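Local coordinates for uncharacterized protein DUF1185 (Bordetella bronchiseptica RB50, PDB 3BYQ) that is of unknown function but may take part in amino-acid metabolism and adopts a variant of the Bacillus chorismate mutase fold, at residues R8-I13 with T62-E67; A33-I38 with L163-M168; Y80-I85 with V97-G102. All blocks are in the same frame, centred on the assembly; numbering follows the deposited sequence.

Contacts 2 and 3 are buried, whereas contact 1 lies largely at the surface. All three reach one mixed sheet: contact 2 joins two of its strands directly, while contacts 1 and 3 each set a helix against a strand. The chemistry follows the place in the fold. Contact 2 rests on straight backbone hydrogen bonds and apolar side chains on both faces, contact 1 on an arginine-glutamate salt bridge with leucines around it, and contact 3 on a tryptophan and a buried lysine. They are tied together: S34 of contact 2 hydrogen-bonds E67 of contact 1, and A165 of contact 2 accepts from the indole of W98 in contact 3.

Contact 1: residues R8-I13 with T62-E67; sequences RKRTLI and TLLATE
R10 and E67 meet in a salt bridge between the strand segment 8-13 and the helical segment 62-67. R10 NH2 lies 2.8 Å from E67 OE1, but the N-H...O angle of 138° makes the hydrogen bond weak. The pairing is one-sided: the guanidinium and carboxylate planes are 69° apart, and NH2 is 3.6 Å from E67 OE2. A water in the guanidinium plane accepts from R10 NE at 3.0 Å and lies 3.1 Å from E67 OE1, so it can bridge the two groups. Apolar atoms complete this first shell. L63 CD2 sits over one face of the guanidinium, offset toward its rim and 3.6 Å from NH1, and L64 CD2 approaches obliquely, 4.0 Å from R10 NE. Beyond the charged pair, L12 and E67 reach toward each other tip to tip, with L12 CD2 3.7 Å from E67 OE2.

The bend of R10 at chi3 (68°) turns NE out of the line of the chain, whereas E67 is extended beyond CG and passes R10 in the opposite direction. In the second shell S34 OG of the neighbouring strand 29-39 hydrogen-bonds E67 OE1, so OE1 is shared between S34 and R10, and Y18 of the second subunit packs on R10. Residues 9-13 pair antiparallel with a strand of that subunit, continuing the sheet across the interface. With strand and helix segment axes 10.8 Å apart, this is a helix laid over one face of a sheet, near the edge at which two subunits join, in a variant of the Bacillus chorismate mutase fold.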
# COMPACT_ATOMS: atom_id res chain seq x y z
N ARG B 8 -5.86 13.63 -19.62
CA ARG B 8 -6.82 12.56 -19.46
C ARG B 8 -7.83 12.90 -18.36
O ARG B 8 -9.03 12.77 -18.51
CB ARG B 8 -6.11 11.24 -19.14
CG ARG B 8 -7.12 10.12 -18.97
CD ARG B 8 -6.53 8.73 -18.97
NE ARG B 8 -5.59 8.46 -17.90
CZ ARG B 8 -5.90 7.93 -16.73
NH1 ARG B 8 -7.15 7.68 -16.41
NH2 ARG B 8 -4.95 7.70 -15.84
N LYS B 9 -7.27 13.31 -17.23
CA LYS B 9 -8.08 13.66 -16.06
C LYS B 9 -7.37 14.61 -15.16
O LYS B 9 -6.16 14.79 -15.25
CB LYS B 9 -8.52 12.40 -15.30
CG LYS B 9 -7.43 11.65 -14.67
CD LYS B 9 -7.92 10.29 -14.18
CE LYS B 9 -8.86 10.36 -13.02
NZ LYS B 9 -9.38 8.95 -12.72
N ARG B 10 -8.16 15.22 -14.30
CA ARG B 10 -7.68 16.20 -13.33
C ARG B 10 -8.36 15.97 -12.00
O ARG B 10 -9.46 15.40 -11.95
CB ARG B 10 -8.04 17.61 -13.82
CG ARG B 10 -7.23 18.12 -15.00
CD ARG B 10 -7.80 19.40 -15.54
NE ARG B 10 -7.65 20.51 -14.60
CZ ARG B 10 -8.12 21.73 -14.78
NH1 ARG B 10 -8.70 22.06 -15.91
NH2 ARG B 10 -7.96 22.64 -13.82
N THR B 11 -7.68 16.31 -10.93
CA THR B 11 -8.30 16.30 -9.62
C THR B 11 -7.99 17.59 -8.90
O THR B 11 -6.92 18.20 -9.08
CB THR B 11 -7.92 15.09 -8.74
OG1 THR B 11 -6.52 15.18 -8.40
CG2 THR B 11 -8.25 13.78 -9.46
N LEU B 12 -8.98 18.04 -8.16
CA LEU B 12 -8.82 19.18 -7.27
C LEU B 12 -9.15 18.65 -5.89
O LEU B 12 -10.18 18.03 -5.73
CB LEU B 12 -9.80 20.28 -7.66
CG LEU B 12 -9.85 21.53 -6.77
CD1 LEU B 12 -8.52 22.24 -6.85
CD2 LEU B 12 -10.96 22.45 -7.23
N ILE B 13 -8.26 18.83 -4.92
CA ILE B 13 -8.60 18.42 -3.55
C ILE B 13 -8.40 19.60 -2.63
O ILE B 13 -7.48 20.42 -2.78
CB ILE B 13 -7.87 17.18 -3.04
CG1 ILE B 13 -6.37 17.44 -2.89
CG2 ILE B 13 -8.13 15.99 -3.98
CD1 ILE B 13 -5.59 16.24 -2.38
N THR B 62 0.03 27.30 -15.44
CA THR B 62 -0.90 28.45 -15.32
C THR B 62 -2.33 27.99 -15.08
O THR B 62 -3.03 28.52 -14.24
CB THR B 62 -0.80 29.37 -16.55
OG1 THR B 62 0.56 29.82 -16.66
CG2 THR B 62 -1.76 30.56 -16.44
N LEU B 63 -2.73 26.98 -15.81
CA LEU B 63 -4.08 26.44 -15.67
C LEU B 63 -4.37 26.00 -14.23
O LEU B 63 -5.40 26.33 -13.61
CB LEU B 63 -4.24 25.24 -16.63
CG LEU B 63 -5.63 24.60 -16.63
CD1 LEU B 63 -6.71 25.51 -17.28
CD2 LEU B 63 -5.55 23.21 -17.27
N LEU B 64 -3.46 25.20 -13.70
CA LEU B 64 -3.63 24.61 -12.35
C LEU B 64 -3.51 25.66 -11.27
O LEU B 64 -4.27 25.65 -10.29
CB LEU B 64 -2.61 23.48 -12.11
CG LEU B 64 -2.66 22.32 -13.14
CD1 LEU B 64 -1.69 21.18 -12.73
CD2 LEU B 64 -4.01 21.78 -13.38
N ALA B 65 -2.58 26.58 -11.45
CA ALA B 65 -2.37 27.63 -10.45
C ALA B 65 -3.59 28.52 -10.40
O ALA B 65 -4.03 28.91 -9.34
CB ALA B 65 -1.07 28.46 -10.74
N THR B 66 -4.13 28.83 -11.56
CA THR B 66 -5.35 29.68 -11.64
C THR B 66 -6.52 29.02 -10.94
O THR B 66 -7.28 29.65 -10.21
CB THR B 66 -5.69 30.04 -13.10
OG1 THR B 66 -4.57 30.74 -13.67
CG2 THR B 66 -6.91 30.91 -13.18
N GLU B 67 -6.63 27.71 -11.12
CA GLU B 67 -7.71 26.98 -10.49
C GLU B 67 -7.62 27.05 -8.97
O GLU B 67 -8.62 27.18 -8.27
CB GLU B 67 -7.69 25.52 -10.91
CG GLU B 67 -8.79 24.72 -10.30
CD GLU B 67 -8.79 23.25 -10.74
OE1 GLU B 67 -7.70 22.69 -11.02
OE2 GLU B 67 -9.90 22.68 -10.79
O HOH W 1 -6.50 19.97 -11.87

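Contact 2: residues A33-I38 with L163-M168; sequences ASCAVI and LFALVM
L163 faces V37 as the first of five successive pairs that make segments 33-38 and 163-168 antiparallel neighbours in the mixed sheet; the axes of these short segments approach to 4.6 Å at 164°. L163 shares a face of the sheet with C35 and V37. Its CG is anti to the backbone N (chi1 -175°), and its CD2 branch comes within 4.0 Å of C35 CB.

F164 forms a hydrogen-bonded pair with A36: F164 N donates to A36 O and F164 O accepts from A36 N, both at 2.9 Å and close to straight. The carbonyl of F164 also takes a CA-H...O contact from C35 CA. On the other face of the sheet, I38 CD1 meets the ring of F164 at its edge, in plane, 3.7 Å from CE2. I38 CG1 stands between the backbone N and the carbonyl carbon (chi1 77°) and is itself near the ring, with CD1 beyond it at the ring edge. The same ring stacks with W98.

A165 returns to the face of L163 and sits opposite C35 in a non-hydrogen-bonded pair; its CB is 3.6 Å from C35 SG, in a pair whose CA atoms are 4.2 Å apart. L166 then repeats the two-bond pattern with S34, L166 N to S34 O at 3.0 Å and S34 N to L166 O in return. Helix 51-72 covers this face through L64, A65 and L68, and S34 OG bonds E67 there. I151 packs on A33 and A165, I153 on V37 and L163. V167 forms another non-hydrogen-bonded pair, with A33, its CG2 methyl 4.0 Å from A33 CB.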
# COMPACT_ATOMS: atom_id res chain seq x y z
N ALA B 33 -4.81 20.93 -3.62
CA ALA B 33 -3.91 20.44 -4.67
C ALA B 33 -4.72 20.32 -5.95
O ALA B 33 -5.86 19.90 -5.91
CB ALA B 33 -3.30 19.09 -4.30
N SER B 34 -4.11 20.76 -7.05
CA SER B 34 -4.69 20.64 -8.37
C SER B 34 -3.71 19.79 -9.17
O SER B 34 -2.56 20.16 -9.30
CB SER B 34 -4.87 22.01 -9.04
OG SER B 34 -5.52 21.91 -10.32
N CYS B 35 -4.22 18.67 -9.68
CA CYS B 35 -3.43 17.70 -10.44
C CYS B 35 -4.01 17.47 -11.83
O CYS B 35 -5.26 17.50 -12.04
CB CYS B 35 -3.46 16.35 -9.74
SG CYS B 35 -2.93 16.38 -7.97
N ALA B 36 -3.11 17.21 -12.76
CA ALA B 36 -3.45 16.83 -14.13
C ALA B 36 -2.61 15.62 -14.54
O ALA B 36 -1.37 15.61 -14.34
CB ALA B 36 -3.21 17.98 -15.11
N VAL B 37 -3.30 14.67 -15.17
CA VAL B 37 -2.71 13.45 -15.71
C VAL B 37 -2.64 13.63 -17.21
O VAL B 37 -3.66 13.85 -17.85
CB VAL B 37 -3.53 12.21 -15.37
CG1 VAL B 37 -2.90 10.98 -16.00
CG2 VAL B 37 -3.66 12.04 -13.85
N ILE B 38 -1.42 13.61 -17.72
CA ILE B 38 -1.16 13.80 -19.15
C ILE B 38 -0.38 12.65 -19.76
O ILE B 38 0.25 11.90 -19.07
CB ILE B 38 -0.47 15.14 -19.46
CG1 ILE B 38 1.03 15.14 -19.12
CG2 ILE B 38 -1.20 16.31 -18.74
CD1 ILE B 38 1.83 16.35 -19.73
N LEU B 163 1.74 12.66 -13.95
CA LEU B 163 0.83 13.43 -13.09
C LEU B 163 1.61 14.63 -12.59
O LEU B 163 2.70 14.50 -12.02
CB LEU B 163 0.34 12.55 -11.92
CG LEU B 163 -0.73 13.18 -10.99
CD1 LEU B 163 -1.37 12.05 -10.14
CD2 LEU B 163 -0.13 14.22 -10.07
N PHE B 164 1.11 15.82 -12.92
CA PHE B 164 1.69 17.08 -12.47
C PHE B 164 0.73 17.75 -11.51
O PHE B 164 -0.47 17.76 -11.75
CB PHE B 164 1.95 18.01 -13.66
CG PHE B 164 3.07 17.56 -14.58
CD1 PHE B 164 4.38 17.51 -14.11
CD2 PHE B 164 2.85 17.28 -15.91
CE1 PHE B 164 5.42 17.14 -14.92
CE2 PHE B 164 3.91 16.91 -16.76
CZ PHE B 164 5.20 16.84 -16.24
N ALA B 165 1.28 18.35 -10.46
CA ALA B 165 0.49 18.96 -9.42
C ALA B 165 1.05 20.24 -8.84
O ALA B 165 2.29 20.42 -8.77
CB ALA B 165 0.31 17.93 -8.26
N LEU B 166 0.12 21.09 -8.42
CA LEU B 166 0.48 22.29 -7.66
C LEU B 166 -0.32 22.25 -6.38
O LEU B 166 -1.44 21.70 -6.34
CB LEU B 166 0.15 23.56 -8.41
CG LEU B 166 0.94 23.80 -9.71
CD1 LEU B 166 0.49 25.07 -10.40
CD2 LEU B 166 2.42 23.84 -9.42
N VAL B 167 0.24 22.84 -5.35
CA VAL B 167 -0.39 22.95 -4.05
C VAL B 167 -0.35 24.40 -3.56
O VAL B 167 0.64 25.07 -3.71
CB VAL B 167 0.31 22.06 -3.00
CG1 VAL B 167 -0.32 22.23 -1.59
CG2 VAL B 167 0.28 20.60 -3.44
N MSE B 168 -1.48 24.84 -2.99
CA MSE B 168 -1.56 26.12 -2.27
C MSE B 168 -2.31 25.91 -0.97
O MSE B 168 -3.18 25.04 -0.88
CB MSE B 168 -2.23 27.24 -3.04
CG MSE B 168 -1.48 27.65 -4.32
SE MSE B 168 -2.42 29.12 -5.14
CE MSE B 168 -1.55 29.07 -6.85

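Contact 3: residues Y80-I85 with V97-G102; sequences YSKAAI and VWHEAG
K82 and W98 carry a buried strand-to-helix contact, in which segment 80-85 of the sheet is covered by residues 98-102 of helix 98-109. The axes of the two short elements approach to 8.6 Å at 131°. W98 turns its five-membered ring to the strand backbone: CD1 lies 3.3 Å from A83 O, and A83 N sits at the edge of the indole in its plane. The helix backbone backs the ring, since G102 CA is 3.6 Å above the centre of one face. W98 NE1 is held by A165 O on the adjoining strand, which, with G102 CA over one face, probably restricts the ring's rotation. A84 CB makes a looser contact with W98 CB.

K82 is extended beyond CG, its CB 4.0 Å from W98 CD1. Its NZ donates to H99 O at 2.9 Å, a bond with a bent approach (119° at the carbonyl oxygen). K82 CE lies 3.7 Å from H99 ND1, the two side chains crossing at about a right angle. A water joins them, accepting from K82 NZ and hydrogen-bonded to ND1 at 2.8 Å. H99 NE2 bonds K121, and its ring stacks on F146 of the third subunit. The chemistry thus implies a buried polar cluster of K82, H99, K121 and a water beside a subunit interface; a 1,2-ethanediol bound near K82, probably from the crystallisation liquor, is consistent with a pocket there.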
# COMPACT_ATOMS: atom_id res chain seq x y z
N TYR B 80 2.82 27.14 -0.53
CA TYR B 80 2.70 26.42 -1.81
C TYR B 80 3.75 25.32 -1.96
O TYR B 80 4.66 25.19 -1.14
CB TYR B 80 2.66 27.38 -3.05
CG TYR B 80 3.80 28.39 -3.25
CD1 TYR B 80 5.05 28.28 -2.63
CD2 TYR B 80 3.63 29.43 -4.15
CE1 TYR B 80 6.08 29.26 -2.87
CE2 TYR B 80 4.65 30.35 -4.42
CZ TYR B 80 5.86 30.27 -3.79
OH TYR B 80 6.79 31.27 -4.09
N SER B 81 3.55 24.55 -3.02
CA SER B 81 4.42 23.48 -3.43
C SER B 81 4.05 23.03 -4.82
O SER B 81 3.05 23.44 -5.41
CB SER B 81 4.34 22.29 -2.48
OG SER B 81 5.42 21.37 -2.73
N LYS B 82 4.87 22.12 -5.31
CA LYS B 82 4.66 21.56 -6.65
C LYS B 82 5.16 20.15 -6.63
O LYS B 82 6.07 19.82 -5.88
CB LYS B 82 5.40 22.37 -7.71
CG LYS B 82 6.93 22.40 -7.58
CD LYS B 82 7.59 23.58 -8.30
CE LYS B 82 9.06 23.65 -7.95
NZ LYS B 82 9.78 24.83 -8.45
N ALA B 83 4.59 19.30 -7.47
CA ALA B 83 5.02 17.90 -7.44
C ALA B 83 4.74 17.20 -8.73
O ALA B 83 3.94 17.64 -9.56
CB ALA B 83 4.33 17.18 -6.28
N ALA B 84 5.46 16.11 -8.94
CA ALA B 84 5.28 15.29 -10.16
C ALA B 84 5.44 13.81 -9.88
O ALA B 84 6.30 13.42 -9.13
CB ALA B 84 6.27 15.69 -11.25
N ILE B 85 4.59 13.02 -10.50
CA ILE B 85 4.68 11.57 -10.44
C ILE B 85 4.68 11.07 -11.89
O ILE B 85 3.68 11.21 -12.62
CB ILE B 85 3.55 10.86 -9.64
CG1 ILE B 85 3.33 11.56 -8.31
CG2 ILE B 85 3.90 9.32 -9.46
CD1 ILE B 85 2.20 11.04 -7.48
N VAL B 97 10.98 18.55 -15.33
CA VAL B 97 10.54 19.70 -16.12
C VAL B 97 9.55 20.62 -15.36
O VAL B 97 9.43 21.81 -15.67
CB VAL B 97 9.83 19.27 -17.44
CG1 VAL B 97 10.82 18.63 -18.42
CG2 VAL B 97 8.62 18.36 -17.17
N TRP B 98 8.88 20.06 -14.36
CA TRP B 98 7.86 20.78 -13.59
C TRP B 98 8.44 21.82 -12.61
O TRP B 98 7.74 22.70 -12.17
CB TRP B 98 6.99 19.78 -12.86
CG TRP B 98 5.64 20.29 -12.37
CD1 TRP B 98 5.17 20.30 -11.08
CD2 TRP B 98 4.60 20.85 -13.17
NE1 TRP B 98 3.89 20.82 -11.04
CE2 TRP B 98 3.52 21.18 -12.30
CE3 TRP B 98 4.46 21.09 -14.54
CZ2 TRP B 98 2.34 21.70 -12.77
CZ3 TRP B 98 3.31 21.62 -14.98
CH2 TRP B 98 2.25 21.95 -14.10
N HIS B 99 9.72 21.69 -12.26
CA HIS B 99 10.33 22.68 -11.38
C HIS B 99 10.16 24.07 -11.99
O HIS B 99 9.67 24.98 -11.32
CB HIS B 99 11.79 22.35 -11.12
CG HIS B 99 11.98 21.18 -10.20
ND1 HIS B 99 11.82 21.28 -8.83
CD2 HIS B 99 12.37 19.90 -10.45
CE1 HIS B 99 12.05 20.10 -8.28
NE2 HIS B 99 12.40 19.25 -9.23
N GLU B 100 10.52 24.21 -13.27
CA GLU B 100 10.37 25.47 -13.95
C GLU B 100 8.92 25.67 -14.39
O GLU B 100 8.32 26.70 -14.08
CB GLU B 100 11.28 25.60 -15.15
CG GLU B 100 11.10 26.93 -15.86
CD GLU B 100 11.85 26.99 -17.14
OE1 GLU B 100 13.07 27.08 -17.06
OE2 GLU B 100 11.21 26.95 -18.20
N ALA B 101 8.33 24.67 -15.03
CA ALA B 101 6.99 24.82 -15.61
C ALA B 101 5.93 25.10 -14.57
O ALA B 101 5.11 26.00 -14.76
CB ALA B 101 6.60 23.62 -16.49
N GLY B 102 5.97 24.37 -13.47
CA GLY B 102 4.97 24.55 -12.40
C GLY B 102 5.31 25.72 -11.49
O GLY B 102 4.48 26.54 -11.19
O HOH W 2 12.27 23.83 -7.65